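Putative agmatinase (Clostridium difficile, PDB 3LHL) probably hydrolyses agmatine to putrescine and urea, as a manganese-dependent enzyme of the arginase family. Local coordinates at residues Lys36-Leu41 and Ile262-Leu267. Sequence-based numbering, arbitrary orientation.
Sequences KEFYGL and IACKIL
Cys264 meets Glu37, Phe38 and Leu41 at the surface of the arginase-type alpha/beta fold, where helix 258-278 packs beside segment 36-41. Followed outward, its CB has Leu41 CD2 at 3.5 Å, tighter than usual carbon packing, and Phe38 CD1 at 4.0 Å. SG, set beside the backbone N and anti to the carbonyl carbon (chi1 -73°), turns to the other residue of the trio: Glu37 CG lies 3.6 Å from SG. That contact is made by the methylene part of Glu37, whose side chain also touches Thr260 and Val261, one turn back on helix 258-278. A type I turn, closed by the bond from Leu41 N to Phe38 O at 3.1 Å, brings Phe38 and Leu41 to the same CB. No hydrogen bond crosses the interface; the contacts are van der Waals, mostly between side chains. The side chains of Phe38 and Leu267 cross at about a right angle, Phe38 CE1 lying 4.2 Å from Leu267 CD2, and the Leu267 side chain also touches Phe92 and Ile94 on strand 90-95 of the parallel sheet. The ring of Phe38 presents its edge to the helix backbone, CE1 lying 3.5 Å from Cys264 O, which sits near the ring plane.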
ATOM      1  N   LYS A  36       3.127 -14.949 -11.955  1.00 30.70           N
ATOM      2  CA  LYS A  36       2.828 -16.275 -12.484  1.00 33.64           C
ATOM      3  C   LYS A  36       1.498 -16.801 -11.967  1.00 34.62           C
ATOM      4  O   LYS A  36       1.088 -17.908 -12.307  1.00 35.21           O
ATOM      5  CB  LYS A  36       3.939 -17.259 -12.115  1.00 36.33           C
ATOM      6  CG  LYS A  36       4.160 -17.429 -10.620  1.00 37.88           C
ATOM      7  CD  LYS A  36       5.105 -18.591 -10.326  1.00 41.29           C
ATOM      8  CE  LYS A  36       4.484 -19.928 -10.739  1.00 44.51           C
ATOM      9  NZ  LYS A  36       5.294 -21.114 -10.328  1.00 44.32           N
ATOM     10  N   GLU A  37       0.830 -16.000 -11.146  1.00 35.22           N
ATOM     11  CA  GLU A  37      -0.448 -16.376 -10.553  1.00 38.45           C
ATOM     12  C   GLU A  37      -1.617 -15.582 -11.145  1.00 38.58           C
ATOM     13  O   GLU A  37      -2.661 -16.141 -11.483  1.00 38.27           O
ATOM     14  CB  GLU A  37      -0.383 -16.140  -9.039  1.00 40.85           C
ATOM     15  CG  GLU A  37      -1.689 -16.346  -8.282  1.00 45.33           C
ATOM     16  CD  GLU A  37      -1.918 -17.792  -7.876  1.00 49.40           C
ATOM     17  OE1 GLU A  37      -1.029 -18.366  -7.208  1.00 50.20           O
ATOM     18  OE2 GLU A  37      -2.987 -18.349  -8.217  1.00 49.39           O
ATOM     19  N   PHE A  38      -1.432 -14.273 -11.259  1.00 37.57           N
ATOM     20  CA  PHE A  38      -2.465 -13.395 -11.780  1.00 38.30           C
ATOM     21  C   PHE A  38      -3.101 -13.903 -13.082  1.00 40.00           C
ATOM     22  O   PHE A  38      -4.305 -13.746 -13.292  1.00 38.18           O
ATOM     23  CB  PHE A  38      -1.885 -11.993 -11.994  1.00 35.12           C
ATOM     24  CG  PHE A  38      -2.921 -10.911 -12.011  1.00 31.94           C
ATOM     25  CD1 PHE A  38      -3.587 -10.555 -10.842  1.00 30.52           C
ATOM     26  CD2 PHE A  38      -3.259 -10.274 -13.196  1.00 28.67           C
ATOM     27  CE1 PHE A  38      -4.582  -9.578 -10.856  1.00 30.09           C
ATOM     28  CE2 PHE A  38      -4.246  -9.299 -13.222  1.00 30.56           C
ATOM     29  CZ  PHE A  38      -4.912  -8.949 -12.050  1.00 29.65           C
ATOM     30  N   TYR A  39      -2.288 -14.512 -13.943  1.00 42.77           N
ATOM     31  CA  TYR A  39      -2.743 -15.043 -15.230  1.00 45.71           C
ATOM     32  C   TYR A  39      -4.094 -15.753 -15.196  1.00 44.93           C
ATOM     33  O   TYR A  39      -5.006 -15.414 -15.954  1.00 45.49           O
ATOM     34  CB  TYR A  39      -1.720 -16.035 -15.801  1.00 49.62           C
ATOM     35  CG  TYR A  39      -0.388 -15.441 -16.203  1.00 55.08           C
ATOM     36  CD1 TYR A  39      -0.312 -14.411 -17.141  1.00 57.17           C
ATOM     37  CD2 TYR A  39       0.804 -15.931 -15.666  1.00 56.69           C
ATOM     38  CE1 TYR A  39       0.921 -13.883 -17.536  1.00 58.47           C
ATOM     39  CE2 TYR A  39       2.040 -15.411 -16.052  1.00 58.44           C
ATOM     40  CZ  TYR A  39       2.092 -14.386 -16.987  1.00 59.11           C
ATOM     41  OH  TYR A  39       3.311 -13.862 -17.364  1.00 59.67           O
ATOM     42  N   GLY A  40      -4.212 -16.742 -14.315  1.00 43.18           N
ATOM     43  CA  GLY A  40      -5.430 -17.529 -14.238  1.00 42.04           C
ATOM     44  C   GLY A  40      -6.623 -17.044 -13.441  1.00 40.37           C
ATOM     45  O   GLY A  40      -7.629 -17.752 -13.362  1.00 40.81           O
ATOM     46  N   LEU A  41      -6.537 -15.858 -12.850  1.00 38.13           N
ATOM     47  CA  LEU A  41      -7.657 -15.342 -12.073  1.00 35.49           C
ATOM     48  C   LEU A  41      -8.661 -14.601 -12.949  1.00 32.62           C
ATOM     49  O   LEU A  41      -8.299 -14.011 -13.966  1.00 32.94           O
ATOM     50  CB  LEU A  41      -7.154 -14.419 -10.961  1.00 37.73           C
ATOM     51  CG  LEU A  41      -6.551 -15.116  -9.737  1.00 39.71           C
ATOM     52  CD1 LEU A  41      -5.367 -15.974 -10.142  1.00 41.81           C
ATOM     53  CD2 LEU A  41      -6.133 -14.069  -8.721  1.00 42.47           C
ATOM     54  N   ILE A 262      -4.389 -13.987  -2.416  1.00 15.82           N
ATOM     55  CA  ILE A 262      -5.050 -12.873  -1.749  1.00 15.25           C
ATOM     56  C   ILE A 262      -4.525 -11.545  -2.292  1.00 15.57           C
ATOM     57  O   ILE A 262      -5.300 -10.627  -2.565  1.00 15.89           O
ATOM     58  CB  ILE A 262      -4.813 -12.928  -0.225  1.00 13.74           C
ATOM     59  CG1 ILE A 262      -5.443 -14.208   0.346  1.00 15.17           C
ATOM     60  CG2 ILE A 262      -5.366 -11.678   0.435  1.00 13.06           C
ATOM     61  CD1 ILE A 262      -5.266 -14.388   1.850  1.00 11.69           C
ATOM     62  N   ALA A 263      -3.207 -11.447  -2.451  1.00 14.99           N
ATOM     63  CA  ALA A 263      -2.594 -10.224  -2.960  1.00 15.21           C
ATOM     64  C   ALA A 263      -3.072  -9.955  -4.390  1.00 15.55           C
ATOM     65  O   ALA A 263      -3.314  -8.810  -4.776  1.00 14.75           O
ATOM     66  CB  ALA A 263      -1.065 -10.348  -2.931  1.00 12.99           C
ATOM     67  N   CYS A 264      -3.204 -11.021  -5.168  1.00 15.06           N
ATOM     68  CA  CYS A 264      -3.640 -10.892  -6.548  1.00 16.56           C
ATOM     69  C   CYS A 264      -5.055 -10.352  -6.615  1.00 17.26           C
ATOM     70  O   CYS A 264      -5.348  -9.468  -7.416  1.00 17.22           O
ATOM     71  CB  CYS A 264      -3.560 -12.238  -7.259  1.00 14.79           C
ATOM     72  SG  CYS A 264      -1.870 -12.766  -7.643  1.00 17.03           S
ATOM     73  N   LYS A 265      -5.930 -10.876  -5.762  1.00 16.48           N
ATOM     74  CA  LYS A 265      -7.315 -10.431  -5.751  1.00 17.02           C
ATOM     75  C   LYS A 265      -7.402  -8.985  -5.270  1.00 16.32           C
ATOM     76  O   LYS A 265      -8.168  -8.185  -5.810  1.00 16.55           O
ATOM     77  CB  LYS A 265      -8.160 -11.342  -4.859  1.00 17.97           C
ATOM     78  CG  LYS A 265      -9.662 -11.089  -4.952  1.00 19.05           C
ATOM     79  CD  LYS A 265     -10.439 -12.123  -4.142  1.00 18.48           C
ATOM     80  CE  LYS A 265     -11.931 -12.030  -4.404  1.00 18.71           C
ATOM     81  NZ  LYS A 265     -12.655 -13.187  -3.803  1.00 21.59           N
ATOM     82  N   ILE A 266      -6.614  -8.645  -4.255  1.00 15.53           N
ATOM     83  CA  ILE A 266      -6.623  -7.283  -3.746  1.00 15.32           C
ATOM     84  C   ILE A 266      -6.134  -6.344  -4.847  1.00 14.31           C
ATOM     85  O   ILE A 266      -6.679  -5.262  -5.049  1.00 13.26           O
ATOM     86  CB  ILE A 266      -5.743  -7.160  -2.479  1.00 15.81           C
ATOM     87  CG1 ILE A 266      -6.437  -7.871  -1.312  1.00 15.20           C
ATOM     88  CG2 ILE A 266      -5.495  -5.693  -2.137  1.00 15.39           C
ATOM     89  CD1 ILE A 266      -5.670  -7.831  -0.005  1.00 14.27           C
ATOM     90  N   LEU A 267      -5.112  -6.776  -5.571  1.00 16.39           N
ATOM     91  CA  LEU A 267      -4.577  -5.973  -6.661  1.00 17.10           C
ATOM     92  C   LEU A 267      -5.689  -5.701  -7.678  1.00 16.60           C
ATOM     93  O   LEU A 267      -5.881  -4.561  -8.122  1.00 16.95           O
ATOM     94  CB  LEU A 267      -3.414  -6.708  -7.336  1.00 15.05           C
ATOM     95  CG  LEU A 267      -2.901  -6.115  -8.649  1.00 18.49           C
ATOM     96  CD1 LEU A 267      -2.410  -4.693  -8.432  1.00 19.68           C
ATOM     97  CD2 LEU A 267      -1.787  -6.992  -9.195  1.00 20.25           C
TER